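Local atomic coordinates of esterase (Xanthomonas oryzae pv. oryzae, PDB entry 3H2G), a protein that hydrolyses ester bonds in the rice cell wall, acting as a virulence-associated cell wall-degrading esterase of the plant pathogen. Residues H86-L91 / I232-Y237; M171-S176 / A203-P208; P208-Q213 / L341-T346; S334-V339 / F375-T380; V362-G367 / E382-V387. All blocks are in the same frame, centred on the assembly; numbering follows the deposited sequence.

Contact 1: residues H86-L91 / I232-Y237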
# COMPACT_ATOMS: atom_id res chain seq x y z
N HIS A 86 2.94 1.75 1.01
CA HIS A 86 2.87 1.19 2.35
C HIS A 86 1.47 0.68 2.69
O HIS A 86 0.49 1.04 2.04
CB HIS A 86 3.33 2.23 3.40
CG HIS A 86 2.33 3.32 3.68
ND1 HIS A 86 2.57 4.64 3.39
CD2 HIS A 86 1.12 3.28 4.28
CE1 HIS A 86 1.55 5.37 3.82
NE2 HIS A 86 0.66 4.57 4.36
N PRO A 87 1.36 -0.19 3.71
CA PRO A 87 0.08 -0.76 4.13
C PRO A 87 -0.81 0.20 4.91
O PRO A 87 -0.42 1.34 5.18
CB PRO A 87 0.50 -1.97 4.97
CG PRO A 87 1.77 -1.48 5.62
CD PRO A 87 2.48 -0.82 4.45
N THR A 88 -2.00 -0.26 5.28
CA THR A 88 -2.95 0.57 6.01
C THR A 88 -2.33 1.26 7.22
O THR A 88 -1.68 0.62 8.05
CB THR A 88 -4.16 -0.26 6.50
OG1 THR A 88 -4.71 -0.99 5.40
CG2 THR A 88 -5.25 0.66 7.07
N GLU A 89 -2.53 2.57 7.30
CA GLU A 89 -2.00 3.37 8.40
C GLU A 89 -3.11 4.25 8.97
O GLU A 89 -3.61 5.14 8.29
CB GLU A 89 -0.85 4.25 7.92
CG GLU A 89 -0.26 5.13 9.01
CD GLU A 89 0.33 4.31 10.14
OE1 GLU A 89 1.41 3.72 9.92
OE2 GLU A 89 -0.27 4.26 11.23
N ALA A 90 -3.48 3.99 10.23
CA ALA A 90 -4.54 4.76 10.89
C ALA A 90 -3.99 5.89 11.76
O ALA A 90 -4.76 6.76 12.19
CB ALA A 90 -5.41 3.83 11.73
N LEU A 91 -2.69 5.88 12.05
CA LEU A 91 -2.10 6.94 12.86
C LEU A 91 -1.73 8.08 11.92
O LEU A 91 -0.75 8.00 11.18
CB LEU A 91 -0.84 6.45 13.59
CG LEU A 91 -0.24 7.43 14.61
CD1 LEU A 91 -1.16 7.53 15.82
CD2 LEU A 91 1.15 6.96 15.04
N ILE A 232 -13.64 -5.15 11.19
CA ILE A 232 -14.31 -3.98 11.74
C ILE A 232 -13.45 -2.73 11.60
O ILE A 232 -13.95 -1.66 11.25
CB ILE A 232 -14.69 -4.20 13.22
CG1 ILE A 232 -15.77 -5.29 13.30
CG2 ILE A 232 -15.19 -2.90 13.84
CD1 ILE A 232 -16.29 -5.54 14.69
N LEU A 233 -12.15 -2.88 11.84
CA LEU A 233 -11.22 -1.76 11.72
C LEU A 233 -11.02 -1.34 10.26
O LEU A 233 -11.18 -0.17 9.92
CB LEU A 233 -9.87 -2.14 12.34
CG LEU A 233 -9.84 -2.40 13.85
CD1 LEU A 233 -8.48 -2.97 14.25
CD2 LEU A 233 -10.12 -1.10 14.60
N LEU A 234 -10.68 -2.30 9.41
CA LEU A 234 -10.46 -2.01 7.99
C LEU A 234 -11.74 -1.56 7.29
O LEU A 234 -11.72 -0.66 6.45
CB LEU A 234 -9.87 -3.24 7.30
CG LEU A 234 -8.52 -3.70 7.86
CD1 LEU A 234 -8.08 -4.99 7.19
CD2 LEU A 234 -7.48 -2.61 7.66
N GLY A 235 -12.86 -2.20 7.63
CA GLY A 235 -14.12 -1.83 7.02
C GLY A 235 -14.52 -0.42 7.42
O GLY A 235 -15.02 0.35 6.60
N SER A 236 -14.31 -0.08 8.69
CA SER A 236 -14.65 1.26 9.18
C SER A 236 -13.78 2.31 8.50
O SER A 236 -14.27 3.37 8.11
CB SER A 236 -14.48 1.33 10.70
OG SER A 236 -15.42 0.47 11.34
N TYR A 237 -12.49 2.03 8.35
CA TYR A 237 -11.58 2.97 7.69
C TYR A 237 -12.09 3.22 6.27
O TYR A 237 -12.18 4.36 5.81
CB TYR A 237 -10.16 2.40 7.66
CG TYR A 237 -9.04 3.42 7.52
CD1 TYR A 237 -7.73 3.09 7.87
CD2 TYR A 237 -9.30 4.73 7.09
CE1 TYR A 237 -6.70 4.02 7.80
CE2 TYR A 237 -8.27 5.68 7.02
CZ TYR A 237 -6.97 5.31 7.37
OH TYR A 237 -5.95 6.23 7.33

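Contact 2: residues M171-S176 / A203-P208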
# COMPACT_ATOMS: atom_id res chain seq x y z
N MET A 171 10.43 0.76 -11.27
CA MET A 171 9.69 -0.41 -10.83
C MET A 171 8.71 0.00 -9.75
O MET A 171 8.84 1.08 -9.17
CB MET A 171 10.65 -1.47 -10.29
CG MET A 171 11.65 -1.98 -11.31
SD MET A 171 12.70 -3.24 -10.59
CE MET A 171 14.10 -3.21 -11.72
N LEU A 172 7.74 -0.86 -9.49
CA LEU A 172 6.73 -0.59 -8.48
C LEU A 172 6.43 -1.82 -7.65
O LEU A 172 6.49 -2.95 -8.14
CB LEU A 172 5.43 -0.13 -9.14
CG LEU A 172 5.41 1.20 -9.89
CD1 LEU A 172 4.12 1.32 -10.68
CD2 LEU A 172 5.57 2.35 -8.90
N SER A 173 6.11 -1.60 -6.38
CA SER A 173 5.72 -2.68 -5.48
C SER A 173 5.01 -2.04 -4.29
O SER A 173 5.00 -0.82 -4.15
CB SER A 173 6.94 -3.48 -5.02
OG SER A 173 6.52 -4.66 -4.35
N GLY A 174 4.41 -2.87 -3.46
CA GLY A 174 3.69 -2.38 -2.30
C GLY A 174 3.01 -3.55 -1.62
O GLY A 174 2.75 -4.57 -2.27
N TYR A 175 2.71 -3.40 -0.34
CA TYR A 175 2.09 -4.46 0.44
C TYR A 175 0.75 -4.05 1.04
O TYR A 175 0.62 -2.96 1.59
CB TYR A 175 3.06 -4.90 1.55
CG TYR A 175 2.41 -5.51 2.77
CD1 TYR A 175 1.80 -6.76 2.71
CD2 TYR A 175 2.38 -4.82 3.98
CE1 TYR A 175 1.17 -7.31 3.83
CE2 TYR A 175 1.75 -5.36 5.10
CZ TYR A 175 1.14 -6.60 5.02
OH TYR A 175 0.51 -7.13 6.12
N SER A 176 -0.24 -4.95 0.92
CA SER A 176 -1.59 -4.74 1.46
C SER A 176 -2.29 -3.58 0.76
O SER A 176 -2.53 -3.64 -0.45
CB SER A 176 -1.52 -4.50 2.97
OG SER A 176 -2.78 -4.74 3.59
N ALA A 203 5.30 -5.34 -8.92
CA ALA A 203 5.06 -6.50 -8.07
C ALA A 203 4.16 -6.18 -6.88
O ALA A 203 4.63 -6.08 -5.74
CB ALA A 203 6.40 -7.09 -7.58
N PRO A 204 2.85 -6.02 -7.12
CA PRO A 204 1.91 -5.72 -6.03
C PRO A 204 1.86 -6.92 -5.08
O PRO A 204 1.86 -8.07 -5.53
CB PRO A 204 0.58 -5.53 -6.76
CG PRO A 204 0.99 -5.09 -8.14
CD PRO A 204 2.17 -5.98 -8.43
N ILE A 205 1.82 -6.65 -3.78
CA ILE A 205 1.79 -7.71 -2.79
C ILE A 205 0.52 -7.71 -1.92
O ILE A 205 0.19 -6.72 -1.29
CB ILE A 205 3.01 -7.61 -1.85
CG1 ILE A 205 4.30 -7.68 -2.67
CG2 ILE A 205 2.97 -8.71 -0.79
CD1 ILE A 205 5.55 -7.30 -1.87
N SER A 206 -0.18 -8.84 -1.91
CA SER A 206 -1.39 -9.01 -1.10
C SER A 206 -2.36 -7.84 -1.15
O SER A 206 -2.91 -7.43 -0.12
CB SER A 206 -0.98 -9.29 0.35
OG SER A 206 -0.07 -10.37 0.41
N GLY A 207 -2.60 -7.30 -2.35
CA GLY A 207 -3.51 -6.19 -2.49
C GLY A 207 -4.93 -6.59 -2.87
O GLY A 207 -5.13 -7.60 -3.55
N PRO A 208 -5.94 -5.82 -2.44
CA PRO A 208 -7.34 -6.12 -2.75
C PRO A 208 -7.75 -5.53 -4.11
O PRO A 208 -8.56 -4.61 -4.16
CB PRO A 208 -8.08 -5.48 -1.59
CG PRO A 208 -7.27 -4.25 -1.35
CD PRO A 208 -5.85 -4.76 -1.43

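Contact 3: residues P208-Q213 / L341-T346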
# COMPACT_ATOMS: atom_id res chain seq x y z
N PRO A 208 -5.94 -5.82 -2.44
CA PRO A 208 -7.34 -6.12 -2.75
C PRO A 208 -7.75 -5.53 -4.11
O PRO A 208 -8.56 -4.61 -4.16
CB PRO A 208 -8.08 -5.48 -1.59
CG PRO A 208 -7.27 -4.25 -1.35
CD PRO A 208 -5.85 -4.76 -1.43
N TYR A 209 -7.17 -6.06 -5.19
CA TYR A 209 -7.45 -5.57 -6.54
C TYR A 209 -8.93 -5.66 -6.89
O TYR A 209 -9.47 -4.77 -7.56
CB TYR A 209 -6.62 -6.37 -7.56
CG TYR A 209 -5.23 -6.68 -7.05
CD1 TYR A 209 -4.37 -5.66 -6.64
CD2 TYR A 209 -4.80 -8.00 -6.89
CE1 TYR A 209 -3.13 -5.95 -6.07
CE2 TYR A 209 -3.57 -8.30 -6.33
CZ TYR A 209 -2.74 -7.27 -5.91
OH TYR A 209 -1.54 -7.56 -5.30
N ALA A 210 -9.58 -6.73 -6.45
CA ALA A 210 -11.02 -6.89 -6.66
C ALA A 210 -11.59 -6.37 -5.35
O ALA A 210 -12.12 -7.13 -4.53
CB ALA A 210 -11.36 -8.37 -6.86
N LEU A 211 -11.45 -5.06 -5.16
CA LEU A 211 -11.87 -4.38 -3.95
C LEU A 211 -13.30 -4.62 -3.50
O LEU A 211 -13.54 -5.07 -2.38
CB LEU A 211 -11.62 -2.87 -4.09
CG LEU A 211 -11.82 -2.03 -2.82
CD1 LEU A 211 -10.91 -2.56 -1.72
CD2 LEU A 211 -11.52 -0.57 -3.11
N GLU A 212 -14.26 -4.33 -4.38
CA GLU A 212 -15.67 -4.53 -4.04
C GLU A 212 -15.97 -5.98 -3.67
O GLU A 212 -16.61 -6.25 -2.65
CB GLU A 212 -16.56 -4.09 -5.21
CG GLU A 212 -18.03 -4.45 -5.02
CD GLU A 212 -18.84 -4.22 -6.28
OE1 GLU A 212 -18.26 -4.24 -7.38
OE2 GLU A 212 -20.07 -4.03 -6.17
N GLN A 213 -15.52 -6.92 -4.50
CA GLN A 213 -15.79 -8.33 -4.24
C GLN A 213 -15.11 -8.82 -2.96
O GLN A 213 -15.62 -9.71 -2.28
CB GLN A 213 -15.34 -9.19 -5.43
CG GLN A 213 -15.88 -10.62 -5.37
CD GLN A 213 -17.40 -10.67 -5.38
OE1 GLN A 213 -18.05 -10.11 -6.26
NE2 GLN A 213 -17.97 -11.34 -4.38
N LEU A 341 -6.21 -14.51 -1.68
CA LEU A 341 -5.44 -14.56 -2.92
C LEU A 341 -6.37 -14.55 -4.13
O LEU A 341 -5.93 -14.36 -5.26
CB LEU A 341 -4.55 -15.82 -2.92
CG LEU A 341 -3.46 -15.89 -3.99
CD1 LEU A 341 -2.58 -14.64 -3.93
CD2 LEU A 341 -2.62 -17.14 -3.76
N LYS A 342 -7.66 -14.76 -3.87
CA LYS A 342 -8.66 -14.74 -4.93
C LYS A 342 -8.54 -13.42 -5.69
O LYS A 342 -8.85 -13.34 -6.87
CB LYS A 342 -10.07 -14.85 -4.33
CG LYS A 342 -11.20 -14.68 -5.34
CD LYS A 342 -12.56 -14.59 -4.67
CE LYS A 342 -13.66 -14.32 -5.71
NZ LYS A 342 -15.00 -14.11 -5.11
N ASN A 343 -8.07 -12.39 -5.00
CA ASN A 343 -7.89 -11.07 -5.60
C ASN A 343 -6.94 -11.12 -6.79
O ASN A 343 -7.23 -10.55 -7.85
CB ASN A 343 -7.37 -10.08 -4.56
CG ASN A 343 -8.47 -9.51 -3.69
OD1 ASN A 343 -9.22 -8.65 -4.13
ND2 ASN A 343 -8.57 -10.00 -2.46
N ALA A 344 -5.81 -11.79 -6.61
CA ALA A 344 -4.81 -11.91 -7.67
C ALA A 344 -5.33 -12.79 -8.80
O ALA A 344 -5.12 -12.50 -9.98
CB ALA A 344 -3.52 -12.49 -7.11
N GLN A 345 -6.01 -13.88 -8.44
CA GLN A 345 -6.56 -14.80 -9.42
C GLN A 345 -7.62 -14.11 -10.27
O GLN A 345 -7.65 -14.26 -11.50
CB GLN A 345 -7.17 -16.02 -8.71
CG GLN A 345 -6.11 -16.93 -8.08
CD GLN A 345 -6.68 -17.85 -7.01
OE1 GLN A 345 -6.02 -18.81 -6.60
NE2 GLN A 345 -7.89 -17.57 -6.55
N THR A 346 -8.48 -13.34 -9.62
CA THR A 346 -9.53 -12.60 -10.30
C THR A 346 -8.91 -11.55 -11.23
O THR A 346 -9.32 -11.39 -12.37
CB THR A 346 -10.45 -11.87 -9.29
OG1 THR A 346 -11.13 -12.84 -8.48
CG2 THR A 346 -11.48 -11.01 -10.02

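Contact 4: residues S334-V339 / F375-T380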
# COMPACT_ATOMS: atom_id res chain seq x y z
N SER A 334 -2.05 -18.16 0.08
CA SER A 334 -3.36 -18.79 0.15
C SER A 334 -3.79 -19.02 1.61
O SER A 334 -4.86 -19.56 1.87
CB SER A 334 -3.37 -20.10 -0.64
OG SER A 334 -2.24 -20.90 -0.33
N ASN A 335 -2.94 -18.60 2.55
CA ASN A 335 -3.26 -18.73 3.98
C ASN A 335 -3.89 -17.41 4.44
O ASN A 335 -4.49 -17.34 5.51
CB ASN A 335 -1.99 -18.95 4.82
CG ASN A 335 -1.32 -20.28 4.57
OD1 ASN A 335 -0.11 -20.33 4.34
ND2 ASN A 335 -2.08 -21.36 4.63
N ASP A 336 -3.73 -16.37 3.62
CA ASP A 336 -4.22 -15.02 3.90
C ASP A 336 -5.74 -14.86 3.95
O ASP A 336 -6.41 -14.92 2.92
CB ASP A 336 -3.64 -14.05 2.86
CG ASP A 336 -3.74 -12.60 3.28
OD1 ASP A 336 -4.59 -12.26 4.13
OD2 ASP A 336 -2.96 -11.79 2.74
N ALA A 337 -6.28 -14.63 5.14
CA ALA A 337 -7.72 -14.45 5.32
C ALA A 337 -8.13 -12.97 5.34
O ALA A 337 -9.31 -12.65 5.31
CB ALA A 337 -8.18 -15.14 6.60
N THR A 338 -7.15 -12.07 5.42
CA THR A 338 -7.46 -10.64 5.43
C THR A 338 -7.67 -10.16 4.00
O THR A 338 -8.63 -9.44 3.71
CB THR A 338 -6.32 -9.83 6.10
OG1 THR A 338 -6.21 -10.22 7.48
CG2 THR A 338 -6.62 -8.34 6.03
N VAL A 339 -6.79 -10.58 3.10
CA VAL A 339 -6.89 -10.25 1.69
C VAL A 339 -6.70 -11.55 0.92
O VAL A 339 -5.58 -11.92 0.57
CB VAL A 339 -5.81 -9.23 1.25
CG1 VAL A 339 -5.93 -8.95 -0.25
CG2 VAL A 339 -5.97 -7.93 2.04
N PHE A 375 -3.85 -13.29 10.37
CA PHE A 375 -2.47 -12.92 10.67
C PHE A 375 -1.45 -13.39 9.64
O PHE A 375 -0.30 -12.96 9.66
CB PHE A 375 -2.06 -13.44 12.06
CG PHE A 375 -2.86 -12.84 13.18
CD1 PHE A 375 -4.06 -13.42 13.58
CD2 PHE A 375 -2.42 -11.69 13.82
CE1 PHE A 375 -4.82 -12.85 14.61
CE2 PHE A 375 -3.17 -11.11 14.84
CZ PHE A 375 -4.37 -11.69 15.24
N ALA A 376 -1.87 -14.28 8.75
CA ALA A 376 -0.97 -14.78 7.72
C ALA A 376 -0.71 -13.65 6.72
O ALA A 376 0.24 -13.70 5.94
CB ALA A 376 -1.57 -15.99 7.02
N HIS A 377 -1.57 -12.64 6.76
CA HIS A 377 -1.46 -11.48 5.88
C HIS A 377 -0.11 -10.78 6.08
O HIS A 377 0.62 -10.54 5.12
CB HIS A 377 -2.61 -10.51 6.16
CG HIS A 377 -2.65 -9.32 5.24
ND1 HIS A 377 -2.77 -9.44 3.87
CD2 HIS A 377 -2.63 -7.99 5.50
CE1 HIS A 377 -2.82 -8.24 3.33
NE2 HIS A 377 -2.74 -7.34 4.30
N MET A 378 0.21 -10.47 7.33
CA MET A 378 1.46 -9.78 7.65
C MET A 378 2.72 -10.54 7.26
O MET A 378 3.76 -9.94 6.99
CB MET A 378 1.50 -9.44 9.15
CG MET A 378 0.46 -8.39 9.58
SD MET A 378 -1.24 -9.02 9.65
CE MET A 378 -1.31 -9.53 11.37
N LEU A 379 2.63 -11.87 7.23
CA LEU A 379 3.77 -12.70 6.86
C LEU A 379 4.18 -12.49 5.40
O LEU A 379 5.35 -12.68 5.06
CB LEU A 379 3.45 -14.18 7.08
CG LEU A 379 3.04 -14.59 8.50
CD1 LEU A 379 2.62 -16.05 8.51
CD2 LEU A 379 4.20 -14.34 9.46
N THR A 380 3.23 -12.11 4.56
CA THR A 380 3.53 -11.92 3.14
C THR A 380 4.38 -10.70 2.82
O THR A 380 4.98 -10.63 1.75
CB THR A 380 2.24 -11.82 2.28
OG1 THR A 380 1.54 -10.61 2.59
CG2 THR A 380 1.33 -13.01 2.55

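Contact 5: residues V362-G367 / E382-V387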
# COMPACT_ATOMS: atom_id res chain seq x y z
N VAL A 362 2.37 -15.67 -7.77
CA VAL A 362 3.21 -16.52 -6.95
C VAL A 362 2.56 -16.59 -5.57
O VAL A 362 2.06 -15.58 -5.06
CB VAL A 362 4.67 -15.99 -6.85
CG1 VAL A 362 4.69 -14.58 -6.28
CG2 VAL A 362 5.50 -16.94 -5.99
N ASP A 363 2.54 -17.79 -4.99
CA ASP A 363 1.92 -18.05 -3.70
C ASP A 363 2.97 -18.46 -2.66
O ASP A 363 3.70 -19.43 -2.87
CB ASP A 363 0.87 -19.16 -3.88
CG ASP A 363 0.11 -19.49 -2.61
OD1 ASP A 363 0.37 -18.88 -1.56
OD2 ASP A 363 -0.77 -20.38 -2.68
N THR A 364 3.03 -17.73 -1.56
CA THR A 364 4.00 -18.02 -0.51
C THR A 364 3.38 -18.76 0.67
O THR A 364 4.01 -18.91 1.72
CB THR A 364 4.66 -16.74 0.02
OG1 THR A 364 3.66 -15.89 0.60
CG2 THR A 364 5.36 -16.00 -1.11
N GLY A 365 2.15 -19.23 0.50
CA GLY A 365 1.46 -19.94 1.55
C GLY A 365 2.07 -21.30 1.85
O GLY A 365 2.83 -21.84 1.04
N THR A 366 1.73 -21.86 3.01
CA THR A 366 2.25 -23.16 3.42
C THR A 366 1.55 -24.32 2.73
O THR A 366 2.08 -25.43 2.68
CB THR A 366 2.09 -23.36 4.94
OG1 THR A 366 0.70 -23.38 5.28
CG2 THR A 366 2.78 -22.25 5.71
N GLY A 367 0.36 -24.06 2.19
CA GLY A 367 -0.39 -25.10 1.52
C GLY A 367 -1.21 -25.92 2.51
O GLY A 367 -1.90 -26.86 2.13
N GLU A 382 7.41 -9.45 4.07
CA GLU A 382 8.80 -9.75 3.78
C GLU A 382 8.98 -10.95 2.86
O GLU A 382 9.84 -10.94 1.99
CB GLU A 382 9.61 -9.96 5.06
CG GLU A 382 11.09 -10.23 4.77
CD GLU A 382 11.96 -10.21 6.01
OE1 GLU A 382 11.61 -10.90 6.99
OE2 GLU A 382 13.00 -9.52 5.99
N SER A 383 8.17 -11.99 3.05
CA SER A 383 8.28 -13.19 2.21
C SER A 383 8.11 -12.85 0.74
O SER A 383 8.88 -13.30 -0.11
CB SER A 383 7.22 -14.22 2.62
OG SER A 383 7.49 -14.75 3.90
N CYS A 384 7.09 -12.05 0.43
CA CYS A 384 6.83 -11.65 -0.94
C CYS A 384 7.86 -10.66 -1.47
O CYS A 384 8.21 -10.71 -2.65
CB CYS A 384 5.43 -11.04 -1.06
SG CYS A 384 4.12 -12.27 -1.33
N ILE A 385 8.34 -9.76 -0.62
CA ILE A 385 9.35 -8.81 -1.07
C ILE A 385 10.54 -9.62 -1.59
O ILE A 385 11.08 -9.33 -2.66
CB ILE A 385 9.82 -7.88 0.08
CG1 ILE A 385 8.77 -6.79 0.33
CG2 ILE A 385 11.17 -7.25 -0.26
CD1 ILE A 385 9.07 -5.90 1.52
N VAL A 386 10.93 -10.63 -0.83
CA VAL A 386 12.05 -11.48 -1.22
C VAL A 386 11.76 -12.23 -2.51
O VAL A 386 12.58 -12.23 -3.43
CB VAL A 386 12.40 -12.49 -0.10
CG1 VAL A 386 13.43 -13.50 -0.60
CG2 VAL A 386 12.94 -11.75 1.11
N VAL A 387 10.59 -12.85 -2.59
CA VAL A 387 10.20 -13.61 -3.78
C VAL A 387 10.09 -12.78 -5.06
O VAL A 387 10.63 -13.18 -6.10
CB VAL A 387 8.86 -14.35 -3.55
CG1 VAL A 387 8.33 -14.92 -4.86
CG2 VAL A 387 9.07 -15.47 -2.54

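Contact 1: residues H86-L91 / I232-Y237
Most of the contact centres on Tyr237, whose ring reaches from helix 231-246 to Glu89 and its neighbours in the loop that follows strand 79-85. The polar part is one hydrogen bond: Tyr237 OH donates to the backbone oxygen Glu89 O over 2.8 Å, arriving at a C=O...donor angle of 146° and tilted moderately from the carbonyl plane. A tyrosine suits this place because its ring bridges the gap and its hydroxyl engages a peptide oxygen at the far end.

The apolar part lies beside ring atoms CD1 and CE1, approached obliquely. Thr88 CG2 rests 3.6 Å from Tyr237 CD1, the two side chains sliding past each other in opposite directions, while Ala90 CA comes 3.8 Å from Tyr237 CE1. The small methyl of Ala90 permits this approach, and its CB also touches CE1. Leu234, nearly one helical turn before Tyr237, brings CD2 to 3.9 Å from Thr88 OG1. That hydroxyl is hydrogen-bonded to Tyr138 OH, and Tyr138 also stacks on the Tyr237 ring; the methyl of Thr88 packs on Tyr237, while its oxygen, bordered by Leu234, has its polar partner in Tyr138.

The chemistry implies that one hydrogen bond fixes the hydroxyl end of Tyr237, while Thr88 and Ala90 pack by dispersion beside its CD1 and CE1, close to the probable active site.

Contact 2: residues M171-S176 / A203-P208
The Tyr175 ring meets Ile205 at its edge, where CG2 of the isoleucine lies near the ring plane, 4.2 Å from Tyr175 CD1; the two side chains cross at about a right angle. Over one face, above the ring centre, sits CB of the next residue, Ser176. Ser206 CB approaches the ring obliquely.

Strand 169-175 runs parallel to the weakly bonded strand end 203-205, with segment axes 4.7 Å apart, and Tyr175 with Ile205 is the sound bridge between them. Ala203 N donates to Leu172 O, and Ile205 N to Gly174 O at 2.7 Å with a bent N-H...O angle of 138°. Between them Gly174 N stands too far from Ala203 O to bond, and the Ser173 hydroxyl takes over that acceptor: OG, anti to its own backbone N (chi1 -169°), donates to Ala203 O over 2.7 Å. Serine suits the place because its short arm can reach the neighbouring strand. Ser176 N then donates to Ile205 O over 2.9 Å.

Ser176 has phi/psi of 65/-118, the strained turn expected of a nucleophile elbow, and the Gly174-Ser176-Gly178 pattern matches the GxSxG motif of alpha/beta-hydrolases. Its OG is hydrogen-bonded to His377 NE2, consistent with a nucleophile. Ser206 O, buried without a conventional hydrogen-bond partner in the model, is approached by Ser176 CA at 3.4 Å.

The pair forms the strands of a beta-alpha-beta unit connected through helix 177-192, with strand 79-85 bonded to the other edge of strand 169-175 and helix 376-396 packed on Tyr175, Ala203 and Ile205.

Contact 3: residues P208-Q213 / L341-T346
Asn343 and Ala210 join the first turn of helix 342-353 to an inverse gamma turn centred on Ala210, which is also the N-cap residue of helix 211-218. The contact thus links the segment after strand 198-205 to the start of helix 342-353 in this alpha/beta-hydrolase-type fold.

Asn343, the residue most deeply engaged, points its amide into the turn. Its OD1 accepts from Ala210 N over 3.0 Å, with the donor in the carbonyl plane and on a lone pair, although the N-H...O angle of 140° shows a bent bond. Pro208 CA lies 3.4 Å from the same oxygen, and Ala210 CB comes to 3.5 Å. The other end of the amide is used as well: ND2 donates to Pro340 O. An asparagine fits because one flat group can accept from the turn and donate to the chain just before its own helix.

Tyr209 sets its ring edge against the helix backbone: CD2 lies 3.7 Å from Asn343 O, close to the ring plane, and CE2 is 4.0 Å from Ala344 CA. Its hydroxyl is hydrogen-bonded to Gly207 N, which fixes the far end of the ring.

Ala210 directs its methyl toward the helix, where the small side chain allows the backbones to approach and Thr346 CG2 meets it. At the outer margin Lys342, extended beyond CG, crosses Gln213 obliquely; Asp217 takes a salt bridge from the lysine and a hydrogen bond from Gln213 NE2, and Lys342 NZ lies 3.6 Å from Gln213 CG.

Contact 4: residues S334-V339 / F375-T380
His377 is gripped closely by the loop residues Asp336, Thr338 and Val339. Its ND1 donates to Asp336 OD2 over 2.6 Å with an almost straight N-H...O angle of 172°; the oxygen lies in the ring plane and offers its syn lone pair, while carboxylate and ring planes stand 53° apart. CG of His377 is anti to its backbone N (chi1 -176°). Thr338 covers one ring face in a CH-pi contact, CB being 4.2 Å from the ring centroid, and Val339 CG2 comes within 3.4 Å of His377 CE1. These beta-branched side chains suit the place because their short, stiff branches probably limit the tilt of the ring.

The carboxylate is itself held still. Asp336 OD1 accepts from Thr338 N at 2.9 Å and from Val339 N at 3.0 Å, the first bond closing an Asx turn. With His377 NE2 hydrogen-bonded to Ser176 OG, the arrangement has the geometry of a Ser-His-Asp triad and is probably the catalytic one of this alpha/beta-hydrolase.

Packing is sparser toward the start of the loop, where Asn335 CB meets Ala376 CB at 3.7 Å and the alanine methyl also touches Asn335 O. The amide of Asn335 turns to other partners, Thr366 and Asn372. On the solvent side, Phe375, at the start of helix 376-396, and Met378 within it are exposed, their CB atoms directed away from the loop.

Contact 5: residues V362-G367 / E382-V387
Thr364 packs its methyl against a disulfide: CG2 lies 3.9 Å from SG of Cys384, which is bonded to Cys331 on the neighbouring strand 328-332. The threonine hydroxyl also borders the sulphur, 4.1 Å from OG1 to SG, and is hydrogen-bonded to Gly332 O. OG1 stands between the backbone N and the carbonyl carbon (chi1 62°); CG2 is anti to the carbonyl carbon. Threonine is apt here because it presents a methyl to the sulphur while its oxygen is satisfied by the adjoining strand.

Valines carry most of the remaining contact, with Ser383 CB at its margin near Thr364 OG1. Val362 and Val387 reach toward each other tip to tip, with Val362 CG2 3.7 Å from Val387 CG1, while Val362 CG1 is 3.9 Å from Val387 CG1. Val387 turns its other methyl to the threonine, CG2 to Thr364 CG2 measuring 4.0 Å, so its two branches divide between Val362 and Thr364. Cys384 and Val387, three residues apart on the helix, occupy neighbouring turns of one side, and Val362 and Thr364 alternate with Asp363, whose side chain points away. OD1 of Asp363 accepts from Gly365 N over 2.7 Å, an Asx turn that bends the chain as it leaves the strand.

The binding across the interface is therefore van der Waals in kind, and the disulfide ties the same helix to the adjacent strand 328-332. Strand 359-363 is an outermost strand of the sheet, bonded to strand 328-332; helix 376-396 lies against this margin, with Cys384 also on Ile205 of strand 198-205 and Ile385 on helix 108-114.

Overall arrangement
The probable catalytic site lies where contacts 2 and 4 meet, their centres about 13 Å apart: Ser176 OG is 2.7 Å from His377 NE2, and a second polar link, between the hydroxyls Ser206 OG and Thr380 OG1, also spans 2.7 Å. Contact 1 flanks this site, Pro87 CB lying 3.8 Å from Ser176 CB and Leu234 packing on Thr338. Contact 3 shares Pro208 with contact 2 and brings it against Val339 of contact 4. Contacts 4 and 5 both use helix 376-396, with centres about 10 Å apart, and Asn335 OD1 to Thr366 N joins their loops. Contacts 1 and 5, about 23 Å apart between centres, do not touch.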